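Local structure of beta-Ala-His dipeptidase (Homo sapiens, 3DLJ) at residues E51-M56 and P87-I92; P323-H328 and F351-V356; I446-V451 and K472-F477. The protein hydrolyses Xaa-His dipeptides, carnosine and anserine above all, as a secreted two-zinc metallopeptidase of the M20A family. All blocks are in the same frame, centred on the assembly; numbering follows the deposited sequence.

Contact 1 of 3, residues E51-M56 and P87-I92; sequences ELFRMM and PIPPVI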
ATOM      1  N   GLU A  51      18.973   5.643  -8.255  1.00 37.52           N
ATOM      2  CA  GLU A  51      18.864   5.585  -6.794  1.00 37.86           C
ATOM      3  C   GLU A  51      18.050   4.375  -6.331  1.00 37.50           C
ATOM      4  O   GLU A  51      18.272   3.812  -5.265  1.00 37.56           O
ATOM      5  CB  GLU A  51      18.232   6.868  -6.263  1.00 37.87           C
ATOM      6  CG  GLU A  51      19.195   8.017  -6.135  1.00 40.12           C
ATOM      7  CD  GLU A  51      20.413   7.640  -5.332  1.00 45.97           C
ATOM      8  OE1 GLU A  51      20.314   7.613  -4.082  1.00 50.51           O
ATOM      9  OE2 GLU A  51      21.473   7.358  -5.939  1.00 47.82           O
ATOM     10  N   LEU A  52      17.122   3.960  -7.169  1.00 37.41           N
ATOM     11  CA  LEU A  52      16.356   2.761  -6.911  1.00 36.90           C
ATOM     12  C   LEU A  52      17.213   1.507  -7.042  1.00 36.86           C
ATOM     13  O   LEU A  52      17.065   0.588  -6.254  1.00 36.95           O
ATOM     14  CB  LEU A  52      15.143   2.740  -7.834  1.00 36.24           C
ATOM     15  CG  LEU A  52      14.073   1.670  -7.718  1.00 36.89           C
ATOM     16  CD1 LEU A  52      13.658   1.316  -6.261  1.00 35.80           C
ATOM     17  CD2 LEU A  52      12.888   2.125  -8.573  1.00 35.01           C
ATOM     18  N   PHE A  53      18.112   1.476  -8.031  1.00 37.20           N
ATOM     19  CA  PHE A  53      19.042   0.356  -8.220  1.00 37.26           C
ATOM     20  C   PHE A  53      20.048   0.272  -7.077  1.00 37.40           C
ATOM     21  O   PHE A  53      20.440  -0.825  -6.674  1.00 37.98           O
ATOM     22  CB  PHE A  53      19.815   0.502  -9.544  1.00 37.54           C
ATOM     23  CG  PHE A  53      19.148  -0.165 -10.731  1.00 36.98           C
ATOM     24  CD1 PHE A  53      18.060   0.427 -11.362  1.00 35.66           C
ATOM     25  CD2 PHE A  53      19.635  -1.378 -11.219  1.00 36.35           C
ATOM     26  CE1 PHE A  53      17.450  -0.190 -12.461  1.00 37.45           C
ATOM     27  CE2 PHE A  53      19.045  -1.998 -12.311  1.00 36.82           C
ATOM     28  CZ  PHE A  53      17.955  -1.412 -12.936  1.00 37.09           C
ATOM     29  N   ARG A  54      20.486   1.429  -6.585  1.00 37.12           N
ATOM     30  CA  ARG A  54      21.427   1.485  -5.471  1.00 37.00           C
ATOM     31  C   ARG A  54      20.791   0.950  -4.188  1.00 36.04           C
ATOM     32  O   ARG A  54      21.446   0.258  -3.427  1.00 35.70           O
ATOM     33  CB  ARG A  54      21.927   2.898  -5.240  1.00 37.28           C
ATOM     34  CG  ARG A  54      23.137   2.910  -4.339  1.00 40.80           C
ATOM     35  CD  ARG A  54      23.800   4.256  -4.319  1.00 44.82           C
ATOM     36  NE  ARG A  54      22.946   5.230  -3.656  1.00 45.69           N
ATOM     37  CZ  ARG A  54      22.969   5.492  -2.358  1.00 47.15           C
ATOM     38  NH1 ARG A  54      22.139   6.408  -1.887  1.00 49.25           N
ATOM     39  NH2 ARG A  54      23.807   4.849  -1.530  1.00 48.00           N
ATOM     40  N   MET A  55      19.513   1.276  -3.986  1.00 35.38           N
ATOM     41  CA  MET A  55      18.687   0.755  -2.898  1.00 34.93           C
ATOM     42  C   MET A  55      18.636  -0.775  -2.879  1.00 34.92           C
ATOM     43  O   MET A  55      18.894  -1.397  -1.852  1.00 34.63           O
ATOM     44  CB  MET A  55      17.255   1.335  -2.992  1.00 34.78           C
ATOM     45  CG  MET A  55      16.317   1.003  -1.807  1.00 34.11           C
ATOM     46  SD  MET A  55      16.739   1.744  -0.212  1.00 33.68           S
ATOM     47  CE  MET A  55      17.842   0.480   0.524  1.00 30.25           C
ATOM     48  N   MET A  56      18.284  -1.380  -4.012  1.00 35.17           N
ATOM     49  CA  MET A  56      18.271  -2.835  -4.134  1.00 34.94           C
ATOM     50  C   MET A  56      19.641  -3.420  -3.840  1.00 34.96           C
ATOM     51  O   MET A  56      19.737  -4.480  -3.226  1.00 36.24           O
ATOM     52  CB  MET A  56      17.772  -3.259  -5.520  1.00 34.76           C
ATOM     53  CG  MET A  56      16.373  -2.683  -5.856  1.00 36.01           C
ATOM     54  SD  MET A  56      15.204  -2.884  -4.497  1.00 38.72           S
ATOM     55  CE  MET A  56      14.870  -4.644  -4.596  1.00 33.97           C
ATOM     56  N   PRO A  87      15.308   0.781 -17.305  1.00 46.40           N
ATOM     57  CA  PRO A  87      15.576  -0.504 -16.643  1.00 45.53           C
ATOM     58  C   PRO A  87      14.727  -0.660 -15.389  1.00 44.20           C
ATOM     59  O   PRO A  87      14.532   0.309 -14.664  1.00 44.01           O
ATOM     60  CB  PRO A  87      17.052  -0.412 -16.249  1.00 45.10           C
ATOM     61  CG  PRO A  87      17.591   0.741 -16.986  1.00 46.11           C
ATOM     62  CD  PRO A  87      16.475   1.676 -17.244  1.00 46.69           C
ATOM     63  N   ILE A  88      14.219  -1.867 -15.160  1.00 43.26           N
ATOM     64  CA  ILE A  88      13.541  -2.205 -13.905  1.00 42.45           C
ATOM     65  C   ILE A  88      14.617  -2.627 -12.902  1.00 41.92           C
ATOM     66  O   ILE A  88      15.579  -3.317 -13.290  1.00 42.20           O
ATOM     67  CB  ILE A  88      12.512  -3.345 -14.109  1.00 42.28           C
ATOM     68  CG1 ILE A  88      11.437  -2.927 -15.119  1.00 43.16           C
ATOM     69  CG2 ILE A  88      11.841  -3.747 -12.813  1.00 40.91           C
ATOM     70  CD1 ILE A  88      10.875  -4.121 -15.911  1.00 42.66           C
ATOM     71  N   PRO A  89      14.500  -2.168 -11.628  1.00 40.92           N
ATOM     72  CA  PRO A  89      15.357  -2.631 -10.532  1.00 39.94           C
ATOM     73  C   PRO A  89      15.258  -4.134 -10.283  1.00 39.33           C
ATOM     74  O   PRO A  89      14.160  -4.698 -10.407  1.00 39.42           O
ATOM     75  CB  PRO A  89      14.815  -1.864  -9.313  1.00 39.57           C
ATOM     76  CG  PRO A  89      13.459  -1.446  -9.699  1.00 40.51           C
ATOM     77  CD  PRO A  89      13.589  -1.108 -11.156  1.00 40.40           C
ATOM     78  N   PRO A  90      16.390  -4.777  -9.915  1.00 38.24           N
ATOM     79  CA  PRO A  90      16.381  -6.217  -9.693  1.00 37.66           C
ATOM     80  C   PRO A  90      15.461  -6.598  -8.556  1.00 36.97           C
ATOM     81  O   PRO A  90      15.139  -5.763  -7.699  1.00 37.22           O
ATOM     82  CB  PRO A  90      17.848  -6.551  -9.352  1.00 37.55           C
ATOM     83  CG  PRO A  90      18.443  -5.278  -8.880  1.00 38.04           C
ATOM     84  CD  PRO A  90      17.731  -4.202  -9.696  1.00 38.63           C
ATOM     85  N   VAL A  91      14.993  -7.836  -8.582  1.00 35.92           N
ATOM     86  CA  VAL A  91      14.229  -8.346  -7.474  1.00 35.40           C
ATOM     87  C   VAL A  91      15.208  -9.172  -6.630  1.00 35.49           C
ATOM     88  O   VAL A  91      15.958  -9.992  -7.163  1.00 35.09           O
ATOM     89  CB  VAL A  91      13.009  -9.169  -7.927  1.00 34.96           C
ATOM     90  CG1 VAL A  91      12.441  -9.945  -6.755  1.00 33.90           C
ATOM     91  CG2 VAL A  91      11.920  -8.240  -8.514  1.00 33.26           C
ATOM     92  N   ILE A  92      15.227  -8.918  -5.325  1.00 35.40           N
ATOM     93  CA  ILE A  92      16.004  -9.752  -4.441  1.00 34.90           C
ATOM     94  C   ILE A  92      15.210 -11.000  -4.123  1.00 34.65           C
ATOM     95  O   ILE A  92      14.057 -10.917  -3.696  1.00 34.40           O
ATOM     96  CB  ILE A  92      16.407  -9.025  -3.152  1.00 35.65           C
ATOM     97  CG1 ILE A  92      17.406  -7.919  -3.491  1.00 35.90           C
ATOM     98  CG2 ILE A  92      16.977 -10.034  -2.110  1.00 33.84           C
ATOM     99  CD1 ILE A  92      17.707  -7.016  -2.342  1.00 38.38           C
TER

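Contact 2 of 3, residues P323-H328 and F351-V356; sequences PSLSIH and FSIRLV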
ATOM      1  N   PRO A 323     -18.437  -0.233  -1.313  1.00 29.53           N
ATOM      2  CA  PRO A 323     -17.587   0.417  -2.303  1.00 29.33           C
ATOM      3  C   PRO A 323     -17.474   1.923  -2.014  1.00 29.59           C
ATOM      4  O   PRO A 323     -18.298   2.484  -1.299  1.00 30.07           O
ATOM      5  CB  PRO A 323     -18.340   0.160  -3.618  1.00 29.28           C
ATOM      6  CG  PRO A 323     -19.734   0.019  -3.225  1.00 29.76           C
ATOM      7  CD  PRO A 323     -19.727  -0.651  -1.888  1.00 28.07           C
ATOM      8  N   SER A 324     -16.444   2.569  -2.538  1.00 29.58           N
ATOM      9  CA  SER A 324     -16.274   3.984  -2.316  1.00 29.56           C
ATOM     10  C   SER A 324     -15.718   4.598  -3.596  1.00 29.77           C
ATOM     11  O   SER A 324     -15.025   3.911  -4.371  1.00 30.69           O
ATOM     12  CB  SER A 324     -15.335   4.231  -1.127  1.00 29.65           C
ATOM     13  OG  SER A 324     -13.991   3.929  -1.462  1.00 29.73           O
ATOM     14  N   LEU A 325     -16.026   5.870  -3.830  1.00 29.11           N
ATOM     15  CA  LEU A 325     -15.543   6.563  -5.013  1.00 28.75           C
ATOM     16  C   LEU A 325     -14.781   7.831  -4.619  1.00 29.34           C
ATOM     17  O   LEU A 325     -15.298   8.649  -3.851  1.00 29.47           O
ATOM     18  CB  LEU A 325     -16.697   6.857  -5.982  1.00 27.91           C
ATOM     19  CG  LEU A 325     -16.324   7.423  -7.369  1.00 27.69           C
ATOM     20  CD1 LEU A 325     -17.438   7.150  -8.324  1.00 24.77           C
ATOM     21  CD2 LEU A 325     -15.983   8.938  -7.353  1.00 26.12           C
ATOM     22  N   SER A 326     -13.550   7.968  -5.125  1.00 29.25           N
ATOM     23  CA  SER A 326     -12.716   9.143  -4.873  1.00 30.54           C
ATOM     24  C   SER A 326     -12.226   9.792  -6.159  1.00 30.72           C
ATOM     25  O   SER A 326     -11.707   9.112  -7.038  1.00 31.06           O
ATOM     26  CB  SER A 326     -11.499   8.765  -4.017  1.00 30.50           C
ATOM     27  OG  SER A 326     -11.918   8.305  -2.761  1.00 30.06           O
ATOM     28  N   ILE A 327     -12.386  11.107  -6.255  1.00 31.43           N
ATOM     29  CA  ILE A 327     -11.851  11.855  -7.377  1.00 30.66           C
ATOM     30  C   ILE A 327     -10.491  12.369  -6.945  1.00 30.41           C
ATOM     31  O   ILE A 327     -10.366  13.027  -5.914  1.00 31.04           O
ATOM     32  CB  ILE A 327     -12.794  13.017  -7.831  1.00 31.43           C
ATOM     33  CG1 ILE A 327     -14.156  12.473  -8.281  1.00 29.97           C
ATOM     34  CG2 ILE A 327     -12.149  13.843  -8.951  1.00 29.91           C
ATOM     35  CD1 ILE A 327     -15.309  13.440  -7.944  1.00 32.30           C
ATOM     36  N   HIS A 328      -9.480  12.020  -7.732  1.00 30.20           N
ATOM     37  CA  HIS A 328      -8.086  12.264  -7.404  1.00 29.69           C
ATOM     38  C   HIS A 328      -7.576  13.584  -7.964  1.00 29.02           C
ATOM     39  O   HIS A 328      -6.817  14.270  -7.314  1.00 30.03           O
ATOM     40  CB  HIS A 328      -7.208  11.087  -7.912  1.00 29.45           C
ATOM     41  CG  HIS A 328      -7.678   9.737  -7.441  1.00 30.11           C
ATOM     42  ND1 HIS A 328      -7.902   9.447  -6.111  1.00 31.91           N
ATOM     43  CD2 HIS A 328      -8.006   8.618  -8.125  1.00 28.39           C
ATOM     44  CE1 HIS A 328      -8.318   8.197  -5.997  1.00 29.35           C
ATOM     45  NE2 HIS A 328      -8.388   7.675  -7.206  1.00 26.64           N
ATOM     46  N   PHE A 351     -10.200   9.156 -11.212  1.00 30.10           N
ATOM     47  CA  PHE A 351     -10.987   8.724 -10.081  1.00 29.51           C
ATOM     48  C   PHE A 351     -10.968   7.201 -10.010  1.00 29.60           C
ATOM     49  O   PHE A 351     -10.635   6.535 -10.980  1.00 29.32           O
ATOM     50  CB  PHE A 351     -12.437   9.268 -10.159  1.00 28.73           C
ATOM     51  CG  PHE A 351     -13.302   8.604 -11.230  1.00 27.69           C
ATOM     52  CD1 PHE A 351     -14.076   7.486 -10.922  1.00 25.46           C
ATOM     53  CD2 PHE A 351     -13.330   9.098 -12.524  1.00 27.20           C
ATOM     54  CE1 PHE A 351     -14.886   6.882 -11.876  1.00 26.30           C
ATOM     55  CE2 PHE A 351     -14.139   8.495 -13.500  1.00 28.62           C
ATOM     56  CZ  PHE A 351     -14.922   7.391 -13.171  1.00 28.69           C
ATOM     57  N   SER A 352     -11.314   6.663  -8.854  1.00 29.95           N
ATOM     58  CA  SER A 352     -11.317   5.221  -8.691  1.00 30.54           C
ATOM     59  C   SER A 352     -12.448   4.796  -7.777  1.00 30.14           C
ATOM     60  O   SER A 352     -12.941   5.572  -6.972  1.00 30.22           O
ATOM     61  CB  SER A 352      -9.952   4.707  -8.171  1.00 30.55           C
ATOM     62  OG  SER A 352      -9.589   5.321  -6.944  1.00 30.97           O
ATOM     63  N   ILE A 353     -12.843   3.547  -7.929  1.00 30.27           N
ATOM     64  CA  ILE A 353     -13.852   2.933  -7.108  1.00 30.46           C
ATOM     65  C   ILE A 353     -13.227   1.712  -6.429  1.00 30.88           C
ATOM     66  O   ILE A 353     -12.761   0.773  -7.092  1.00 31.96           O
ATOM     67  CB  ILE A 353     -15.098   2.525  -7.962  1.00 30.35           C
ATOM     68  CG1 ILE A 353     -15.668   3.749  -8.706  1.00 30.24           C
ATOM     69  CG2 ILE A 353     -16.160   1.878  -7.095  1.00 27.83           C
ATOM     70  CD1 ILE A 353     -16.767   3.431  -9.725  1.00 31.17           C
ATOM     71  N   ARG A 354     -13.235   1.728  -5.107  1.00 30.75           N
ATOM     72  CA  ARG A 354     -12.820   0.591  -4.323  1.00 29.92           C
ATOM     73  C   ARG A 354     -13.882  -0.473  -4.378  1.00 29.91           C
ATOM     74  O   ARG A 354     -15.078  -0.189  -4.256  1.00 30.64           O
ATOM     75  CB  ARG A 354     -12.521   1.033  -2.898  1.00 30.09           C
ATOM     76  CG  ARG A 354     -11.415   2.080  -2.828  1.00 30.07           C
ATOM     77  CD  ARG A 354     -10.010   1.464  -2.965  1.00 32.56           C
ATOM     78  NE  ARG A 354      -8.953   2.489  -2.980  1.00 34.69           N
ATOM     79  CZ  ARG A 354      -7.647   2.244  -3.147  1.00 35.86           C
ATOM     80  NH1 ARG A 354      -6.781   3.253  -3.142  1.00 34.65           N
ATOM     81  NH2 ARG A 354      -7.206   0.997  -3.314  1.00 34.86           N
ATOM     82  N   LEU A 355     -13.456  -1.709  -4.606  1.00 29.59           N
ATOM     83  CA  LEU A 355     -14.401  -2.778  -4.846  1.00 29.11           C
ATOM     84  C   LEU A 355     -14.466  -3.730  -3.667  1.00 29.05           C
ATOM     85  O   LEU A 355     -13.478  -3.939  -2.977  1.00 28.84           O
ATOM     86  CB  LEU A 355     -14.061  -3.519  -6.129  1.00 29.31           C
ATOM     87  CG  LEU A 355     -13.752  -2.678  -7.374  1.00 29.66           C
ATOM     88  CD1 LEU A 355     -13.456  -3.613  -8.560  1.00 30.40           C
ATOM     89  CD2 LEU A 355     -14.905  -1.788  -7.721  1.00 30.42           C
ATOM     90  N   VAL A 356     -15.655  -4.284  -3.442  1.00 28.73           N
ATOM     91  CA  VAL A 356     -15.907  -5.201  -2.345  1.00 28.77           C
ATOM     92  C   VAL A 356     -16.685  -6.423  -2.888  1.00 29.05           C
ATOM     93  O   VAL A 356     -17.257  -6.364  -3.975  1.00 29.16           O
ATOM     94  CB  VAL A 356     -16.709  -4.507  -1.192  1.00 28.65           C
ATOM     95  CG1 VAL A 356     -15.946  -3.306  -0.659  1.00 27.59           C
ATOM     96  CG2 VAL A 356     -18.116  -4.099  -1.660  1.00 26.44           C
TER

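Contact 3 of 3, residues I446-V451 and K472-F477; sequences IPLGAV and KLFAAF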
ATOM      1  N   ILE A 446       0.637  -8.479   8.533  1.00 36.26           N
ATOM      2  CA  ILE A 446       0.974  -7.970   9.862  1.00 35.66           C
ATOM      3  C   ILE A 446       1.307  -6.473   9.784  1.00 35.07           C
ATOM      4  O   ILE A 446       2.421  -6.102   9.454  1.00 35.43           O
ATOM      5  CB  ILE A 446       2.140  -8.768  10.509  1.00 35.89           C
ATOM      6  CG1 ILE A 446       1.892 -10.288  10.356  1.00 36.02           C
ATOM      7  CG2 ILE A 446       2.293  -8.381  11.971  1.00 35.15           C
ATOM      8  CD1 ILE A 446       3.004 -11.192  10.892  1.00 35.45           C
ATOM      9  N   PRO A 447       0.328  -5.618  10.100  1.00 34.43           N
ATOM     10  CA  PRO A 447       0.535  -4.182  10.040  1.00 33.59           C
ATOM     11  C   PRO A 447       1.489  -3.727  11.147  1.00 33.64           C
ATOM     12  O   PRO A 447       1.350  -4.175  12.275  1.00 31.74           O
ATOM     13  CB  PRO A 447      -0.879  -3.613  10.241  1.00 33.68           C
ATOM     14  CG  PRO A 447      -1.657  -4.696  10.964  1.00 33.71           C
ATOM     15  CD  PRO A 447      -1.028  -5.996  10.564  1.00 34.38           C
ATOM     16  N   LEU A 448       2.471  -2.877  10.806  1.00 34.16           N
ATOM     17  CA  LEU A 448       3.320  -2.213  11.813  1.00 34.77           C
ATOM     18  C   LEU A 448       2.984  -0.731  11.966  1.00 35.01           C
ATOM     19  O   LEU A 448       3.292  -0.116  12.997  1.00 34.96           O
ATOM     20  CB  LEU A 448       4.823  -2.364  11.511  1.00 35.01           C
ATOM     21  CG  LEU A 448       5.559  -3.696  11.686  1.00 34.62           C
ATOM     22  CD1 LEU A 448       7.057  -3.452  11.927  1.00 32.82           C
ATOM     23  CD2 LEU A 448       4.969  -4.469  12.808  1.00 31.58           C
ATOM     24  N   GLY A 449       2.335  -0.166  10.953  1.00 34.93           N
ATOM     25  CA  GLY A 449       2.022   1.251  10.950  1.00 34.96           C
ATOM     26  C   GLY A 449       0.872   1.687  11.834  1.00 35.43           C
ATOM     27  O   GLY A 449      -0.051   0.921  12.097  1.00 35.46           O
ATOM     28  N   ALA A 450       0.935   2.926  12.316  1.00 35.81           N
ATOM     29  CA  ALA A 450      -0.207   3.514  13.003  1.00 36.00           C
ATOM     30  C   ALA A 450      -1.148   4.113  11.981  1.00 35.48           C
ATOM     31  O   ALA A 450      -0.751   4.440  10.861  1.00 36.69           O
ATOM     32  CB  ALA A 450       0.210   4.566  14.046  1.00 35.18           C
ATOM     33  N   VAL A 451      -2.392   4.282  12.404  1.00 35.67           N
ATOM     34  CA  VAL A 451      -3.490   4.801  11.582  1.00 34.88           C
ATOM     35  C   VAL A 451      -3.147   6.155  10.970  1.00 35.00           C
ATOM     36  O   VAL A 451      -3.587   6.476   9.857  1.00 34.98           O
ATOM     37  CB  VAL A 451      -4.806   4.866  12.456  1.00 35.30           C
ATOM     38  CG1 VAL A 451      -4.714   5.937  13.555  1.00 33.42           C
ATOM     39  CG2 VAL A 451      -6.045   5.046  11.589  1.00 34.37           C
ATOM     40  N   LYS A 472      10.410  -6.656  17.623  1.00 28.92           N
ATOM     41  CA  LYS A 472      10.137  -7.706  18.608  1.00 29.73           C
ATOM     42  C   LYS A 472       8.998  -8.641  18.220  1.00 30.13           C
ATOM     43  O   LYS A 472       9.067  -9.864  18.473  1.00 29.68           O
ATOM     44  CB  LYS A 472       9.832  -7.088  19.965  1.00 29.78           C
ATOM     45  CG  LYS A 472      11.030  -6.458  20.600  1.00 30.53           C
ATOM     46  CD  LYS A 472      10.597  -5.322  21.479  1.00 32.61           C
ATOM     47  CE  LYS A 472      11.746  -4.773  22.253  1.00 31.29           C
ATOM     48  NZ  LYS A 472      11.193  -4.167  23.468  1.00 31.69           N
ATOM     49  N   LEU A 473       7.955  -8.061  17.619  1.00 30.36           N
ATOM     50  CA  LEU A 473       6.814  -8.810  17.118  1.00 30.64           C
ATOM     51  C   LEU A 473       7.282  -9.841  16.097  1.00 31.65           C
ATOM     52  O   LEU A 473       6.897 -11.022  16.156  1.00 32.47           O
ATOM     53  CB  LEU A 473       5.782  -7.869  16.474  1.00 30.87           C
ATOM     54  CG  LEU A 473       4.576  -8.513  15.782  1.00 29.51           C
ATOM     55  CD1 LEU A 473       3.807  -9.268  16.816  1.00 31.42           C
ATOM     56  CD2 LEU A 473       3.680  -7.479  15.145  1.00 31.29           C
ATOM     57  N   PHE A 474       8.100  -9.395  15.153  1.00 31.07           N
ATOM     58  CA  PHE A 474       8.647 -10.300  14.169  1.00 30.97           C
ATOM     59  C   PHE A 474       9.517 -11.401  14.806  1.00 31.02           C
ATOM     60  O   PHE A 474       9.461 -12.572  14.399  1.00 30.96           O
ATOM     61  CB  PHE A 474       9.402  -9.515  13.067  1.00 30.32           C
ATOM     62  CG  PHE A 474       8.508  -8.735  12.126  1.00 29.57           C
ATOM     63  CD1 PHE A 474       7.208  -9.170  11.825  1.00 29.51           C
ATOM     64  CD2 PHE A 474       8.985  -7.575  11.493  1.00 28.58           C
ATOM     65  CE1 PHE A 474       6.384  -8.448  10.924  1.00 28.26           C
ATOM     66  CE2 PHE A 474       8.167  -6.830  10.571  1.00 26.99           C
ATOM     67  CZ  PHE A 474       6.877  -7.276  10.291  1.00 29.43           C
ATOM     68  N   ALA A 475      10.341 -11.027  15.783  1.00 31.59           N
ATOM     69  CA  ALA A 475      11.146 -12.015  16.554  1.00 32.06           C
ATOM     70  C   ALA A 475      10.279 -13.126  17.214  1.00 32.40           C
ATOM     71  O   ALA A 475      10.525 -14.333  17.022  1.00 32.87           O
ATOM     72  CB  ALA A 475      12.005 -11.297  17.594  1.00 31.62           C
ATOM     73  N   ALA A 476       9.253 -12.719  17.961  1.00 32.51           N
ATOM     74  CA  ALA A 476       8.300 -13.661  18.559  1.00 33.07           C
ATOM     75  C   ALA A 476       7.626 -14.573  17.504  1.00 33.81           C
ATOM     76  O   ALA A 476       7.395 -15.774  17.749  1.00 34.12           O
ATOM     77  CB  ALA A 476       7.240 -12.898  19.367  1.00 32.55           C
ATOM     78  N   PHE A 477       7.329 -13.984  16.345  1.00 33.40           N
ATOM     79  CA  PHE A 477       6.601 -14.627  15.266  1.00 33.84           C
ATOM     80  C   PHE A 477       7.408 -15.763  14.639  1.00 34.37           C
ATOM     81  O   PHE A 477       6.854 -16.840  14.370  1.00 33.76           O
ATOM     82  CB  PHE A 477       6.191 -13.569  14.229  1.00 33.27           C
ATOM     83  CG  PHE A 477       5.438 -14.113  13.051  1.00 34.28           C
ATOM     84  CD1 PHE A 477       4.128 -14.584  13.188  1.00 34.86           C
ATOM     85  CD2 PHE A 477       6.024 -14.136  11.791  1.00 33.83           C
ATOM     86  CE1 PHE A 477       3.415 -15.062  12.084  1.00 33.15           C
ATOM     87  CE2 PHE A 477       5.317 -14.627  10.689  1.00 34.83           C
ATOM     88  CZ  PHE A 477       4.008 -15.091  10.840  1.00 32.88           C
TER

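Contact 1 of 3, residues E51-M56 and P87-I92
In the zinc-binding catalytic domain, Leu52, Phe53 and Met56 on one side of helix 46-65 pack against the proline-rich run that leads into strand 91-96. Phe53 lays a ring face against the backbone of Pro89: CA of Pro89 sits 3.9 Å from the centroid of the Phe53 ring, 20° off its normal, a CH-pi contact displaced toward the rim. Pro87, Ile88 O and Pro90 approach the same ring obliquely: CD of Pro90 lies 3.7 Å from Phe53 CE2, CB of Pro87 3.6 Å from Phe53 CZ, and Ile88 O 3.1 Å from Phe53 CZ, the shortest approach across the contact. One turn on, the Met56 chain bends at both chi2 and chi3, and its methyl CE ends 3.3 Å from the carbonyl O of Pro90, while Met56 CG leans on Pro89 CB. Leu52, with CG anti to its backbone N (chi1 -174°), sets that CG 3.7 Å from Pro89 CG; the Pro89 ring is thus shared by Leu52, Phe53 and Met56. Ile92 points toward the helix and brings CD1 to 3.4 Å from Met56 O, its flank continuing along the helix over Ala59, Ala60 and Leu63. Side chain meets side chain through apolar groups, whereas several close approaches set carbon against backbone carbonyl oxygen; Pro87 O also accepts a hydrogen bond from Arg49. The Leu52 side chain lies about 4 Å from that of Asp112, an active-site residue by similarity. A helix laid over the entry to a sheet strand belongs to the layered alpha/beta architecture of M20 catalytic domains.

Contact 2 of 3, residues P323-H328 and F351-V356
Leu325 and Ile353, Ser326 and Ser352, Ile327 and Phe351 are paired across two antiparallel strands, 324-331 and 346-355, of the chain's second sheet, which is consistent with the dimerisation domain of the M20 family. The short strand segments run at 161° to each other. Ser326 and Ser352 form a hydrogen-bonded pair, each N reaching the other's O at 3.1 Å, and Arg354 N adds a further bond to Ser324 O at 2.9 Å. On the Ser352 side of the sheet a polar link reinforces the ladder: Ser352 OG, placed between its own backbone N and carbonyl carbon (chi1 57°), lies 2.7 Å from His328 NE2 in a hydrogen bond near the plane of the imidazole. Ser326 O stands 3.6 Å above that ring, over its centre, so one ring face is covered by a carbonyl oxygen of its own strand while NE2 reaches the partner strand. The aliphatic CG of Arg354 rests 3.5 Å from Ser324 OG before the chain turns away at chi2, and the Arg354 side chain lies about 7 Å from that of His456, a zinc ligand. The other face is apolar. Leu325 CD1 lies 3.9 Å from Ile353 CG1, and Ile327 CG1 meets Phe351 CB at 4.1 Å. Past the paired region, Pro323 CD touches Val356 CG2. Strand 216-232 flanks strand 346-355, with the Phe351 and Phe227 rings meeting at a small angle and Ile353 O accepting from Ser225 OG, while helix 361-377 covers the apolar face through Val368, against Phe351 and Ile353, and Leu372, against Phe351.

Contact 3 of 3, residues I446-V451 and K472-F477
Ile446 and Leu448, on the loop that leaves edge strand 444-445 of the catalytic alpha/beta sheet, pack into Leu473, Phe474 and Phe477 on the C-terminal helix 464-482. The contact thus sets that helix against the loop following the edge strand, as part of the alpha/beta layering of the M20 catalytic domain. The two branches of Ile446 take separate partners. Its CG2, anti to the backbone N, meets Leu473 CD2 at 3.6 Å, whereas CD1, at the end of the extended CG1 branch (chi2 177°), stands over the face of Phe477, 4.0 Å from the ring centroid and only 8° off the normal. That is a CH-pi contact centred on the ring. Leu448 divides its methyls in the same fashion: CD1 reaches Phe474 CE2 at 3.8 Å, the two side chains approaching tip to tip, while CD2 lies 4.0 Å from Leu473 CD2 as these leucines slide past each other in opposite directions. Leu473 CD2 is therefore gripped by both loop residues. Because the nearest CA atoms, those of Ile446 and Phe474, are 9.1 Å apart, the backbones are bridged by side chains alone, and all five of those residues are buried.

Farther out, helix 403-416 backs Leu473 and Phe477 through Ala411, and helix 141-160 places Ala150 and Ala154 against Phe474, whose ring also meets Trp151 edge-to-face. Ser205 stands next to the zinc ligand Asp206, and the Leu448 side chain is about 11 Å from a zinc ion. The loop is fixed through its carbonyls, Ile446 O accepting from Ser205 OG, Pro447 O from Trp209 NE1, and Leu448 O from Asn466 ND2 of the C-terminal helix.

Along the chain the three contacts follow in series, none enclosing or crossing another. Contact 1 comes first, closing a 30-residue excursion that holds the end of helix 46-65, strands 69-73 and 77-79 and the start of strand 85-87, and it binds that helix to the entry of strand 91-96. Contact 2 closes a shorter connection of 22 residues between two strands of the separate sheet; its centre lies about 31 Å from that of contact 1, on the opposite side of the chain's centre. Contact 3 closes last, over 20 residues, joining the loop after strand 444-445 to the C-terminal helix and so returning the chain to the catalytic sheet that contact 1 adjoins.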